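Local coordinates for cellulosomal scaffoldin adaptor protein B (Acetivibrio cellulolyticus, PDB 4WI0) that serves as an adaptor scaffoldin of the cellulosome, this cohesin domain probably binding a dockerin partner, and may also bind carbohydrate as a whole protein, at residues 7-12 with 20-25. Numbering follows the deposited sequence.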
loop_
_atom_site.group_PDB
_atom_site.type_symbol
_atom_site.label_atom_id
_atom_site.label_comp_id
_atom_site.label_asym_id
_atom_site.label_seq_id
_atom_site.Cartn_x
_atom_site.Cartn_y
_atom_site.Cartn_z
ATOM N N MET A 7 -11.179 -18.293 -2.335
ATOM C CA MET A 7 -11.978 -18.090 -3.521
ATOM C C MET A 7 -13.024 -19.188 -3.575
ATOM O O MET A 7 -12.714 -20.369 -3.390
ATOM C CB MET A 7 -11.088 -18.116 -4.760
ATOM C CG MET A 7 -11.808 -17.836 -6.070
ATOM S SD MET A 7 -10.744 -18.182 -7.490
ATOM C CE MET A 7 -9.546 -16.861 -7.322
ATOM N N ASN A 8 -14.266 -18.796 -3.829
ATOM C CA ASN A 8 -15.364 -19.747 -3.964
ATOM C C ASN A 8 -16.033 -19.636 -5.322
ATOM O O ASN A 8 -16.249 -18.534 -5.812
ATOM C CB ASN A 8 -16.398 -19.488 -2.875
ATOM C CG ASN A 8 -15.880 -19.837 -1.498
ATOM O OD1 ASN A 8 -15.790 -18.984 -0.629
ATOM N ND2 ASN A 8 -15.548 -21.101 -1.296
ATOM N N PHE A 9 -16.361 -20.779 -5.919
ATOM C CA PHE A 9 -17.083 -20.804 -7.195
ATOM C C PHE A 9 -18.563 -21.052 -6.971
ATOM O O PHE A 9 -18.933 -21.852 -6.113
ATOM C CB PHE A 9 -16.531 -21.884 -8.125
ATOM C CG PHE A 9 -15.056 -21.771 -8.381
ATOM C CD1 PHE A 9 -14.501 -20.577 -8.797
ATOM C CD2 PHE A 9 -14.225 -22.874 -8.233
ATOM C CE1 PHE A 9 -13.145 -20.467 -9.038
ATOM C CE2 PHE A 9 -12.863 -22.770 -8.478
ATOM C CZ PHE A 9 -12.322 -21.565 -8.877
ATOM N N ASP A 10 -19.410 -20.367 -7.742
ATOM C CA ASP A 10 -20.843 -20.665 -7.727
ATOM C C ASP A 10 -21.131 -22.061 -8.281
ATOM O O ASP A 10 -22.136 -22.668 -7.928
ATOM C CB ASP A 10 -21.652 -19.608 -8.485
ATOM C CG ASP A 10 -21.304 -19.529 -9.959
ATOM O OD1 ASP A 10 -20.239 -20.034 -10.381
ATOM O OD2 ASP A 10 -22.101 -18.931 -10.705
ATOM N N LYS A 11 -20.247 -22.552 -9.149
ATOM C CA LYS A 11 -20.286 -23.936 -9.615
ATOM C C LYS A 11 -18.893 -24.375 -10.075
ATOM O O LYS A 11 -18.091 -23.548 -10.492
ATOM C CB LYS A 11 -21.285 -24.068 -10.756
ATOM C CG LYS A 11 -20.932 -23.245 -11.982
ATOM C CD LYS A 11 -21.980 -23.421 -13.067
ATOM C CE LYS A 11 -21.493 -22.908 -14.414
ATOM N NZ LYS A 11 -22.153 -23.640 -15.528
ATOM N N ASN A 12 -18.606 -25.671 -10.020
ATOM C CA ASN A 12 -17.278 -26.151 -10.416
ATOM C C ASN A 12 -17.276 -26.977 -11.710
ATOM O O ASN A 12 -16.272 -27.608 -12.057
ATOM C CB ASN A 12 -16.601 -26.891 -9.255
ATOM C CG ASN A 12 -17.327 -28.160 -8.855
ATOM O OD1 ASN A 12 -18.374 -28.502 -9.411
ATOM N ND2 ASN A 12 -16.765 -28.875 -7.883
ATOM N N ILE A 20 -18.211 -19.280 -14.945
ATOM C CA ILE A 20 -18.112 -19.525 -13.517
ATOM C C ILE A 20 -17.819 -18.195 -12.816
ATOM O O ILE A 20 -16.870 -17.498 -13.183
ATOM C CB ILE A 20 -16.979 -20.517 -13.200
ATOM C CG1 ILE A 20 -17.267 -21.870 -13.865
ATOM C CG2 ILE A 20 -16.810 -20.665 -11.689
ATOM C CD1 ILE A 20 -16.164 -22.897 -13.711
ATOM N N LYS A 21 -18.626 -17.849 -11.817
ATOM C CA LYS A 21 -18.342 -16.696 -10.962
ATOM C C LYS A 21 -17.417 -17.103 -9.814
ATOM O O LYS A 21 -17.767 -17.956 -9.000
ATOM C CB LYS A 21 -19.638 -16.084 -10.422
ATOM C CG LYS A 21 -20.593 -15.615 -11.517
ATOM C CD LYS A 21 -21.671 -14.689 -10.981
ATOM C CE LYS A 21 -22.755 -14.415 -12.018
ATOM N NZ LYS A 21 -23.477 -13.141 -11.737
ATOM N N ALA A 22 -16.233 -16.496 -9.773
ATOM C CA ALA A 22 -15.244 -16.737 -8.724
ATOM C C ALA A 22 -15.238 -15.581 -7.726
ATOM O O ALA A 22 -14.860 -14.455 -8.074
ATOM C CB ALA A 22 -13.866 -16.904 -9.339
ATOM N N THR A 23 -15.685 -15.859 -6.502
ATOM C CA THR A 23 -15.812 -14.832 -5.471
ATOM C C THR A 23 -14.659 -14.946 -4.468
ATOM O O THR A 23 -14.447 -16.005 -3.865
ATOM C CB THR A 23 -17.162 -14.934 -4.729
ATOM O OG1 THR A 23 -18.245 -14.717 -5.645
ATOM C CG2 THR A 23 -17.252 -13.904 -3.624
ATOM N N VAL A 24 -13.913 -13.853 -4.322
ATOM C CA VAL A 24 -12.892 -13.721 -3.279
ATOM C C VAL A 24 -13.595 -13.309 -1.983
ATOM O O VAL A 24 -14.288 -12.274 -1.945
ATOM C CB VAL A 24 -11.818 -12.679 -3.663
ATOM C CG1 VAL A 24 -10.737 -12.576 -2.588
ATOM C CG2 VAL A 24 -11.188 -13.026 -5.008
ATOM N N LYS A 25 -13.408 -14.114 -0.932
ATOM C CA LYS A 25 -14.070 -13.893 0.353
ATOM C C LYS A 25 -13.063 -13.905 1.509
ATOM O O LYS A 25 -12.063 -14.648 1.475
ATOM C CB LYS A 25 -15.145 -14.968 0.555
ATOM C CG LYS A 25 -16.094 -14.736 1.720
ATOM C CD LYS A 25 -15.975 -15.810 2.789
ATOM C CE LYS A 25 -17.045 -15.631 3.856
ATOM N NZ LYS A 25 -17.426 -16.925 4.490
HETATM O O HOH W 1 -18.921 -17.108 -6.753
#
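Asn8 and Thr23 form the hydrogen-bonded pair between the non-hydrogen-bonded pairs Met7 with Val24 and Phe9 with Ala22, in the antiparallel hairpin of strands 4-9 and 19-27 of the cohesin domain. Asn8 N donates to Thr23 O at 2.8 Å, and Thr23 N returns a nearly straight bond to Asn8 O (174°). Past the last bridge, Asp10 N still bonds to Lys21 O at 3.2 Å, the donor lying in the carbonyl plane. Where a backbone acceptor for Lys21 N would be expected, the Asp10 carboxylate substitutes: OD1 accepts from Lys21 N at 3.1 Å, the donor standing above the carboxylate plane. A chi1 of 63° sets the Asp10 carboxylate between its own N and carbonyl carbon, from where OD1 also takes a weak bond from Lys11 N. A single water donates to both Asn8 O and Lys21 O, and its 2.7 Å bond to Thr23 OG1 ties that hydroxyl to the same two carbonyls. On the face opposite Asn8 and Thr23, Met7, Phe9, Ala22 and Val24 form an apolar surface. Ala22 CB meets the Phe9 ring in plane at its edge, 3.6 Å from CE1, while Met7 SD reaches the same methyl; Ile20 CG2 approaches Phe9 CD1 obliquely. Val116 and Phe118 of strand 111-120 pack against Ala22, and Pro162 and Ile165 against Phe9. Lys11 O, beside Ile20 CG2 at 3.4 Å, is buried without a polar partner. The chemistry thus divides by face, water-linked on the Asn8 and Thr23 side and hydrocarbon on the other, while the Asp10 carboxylate, standing in for a backbone acceptor, carries the pairing past the end of its strand into the turn.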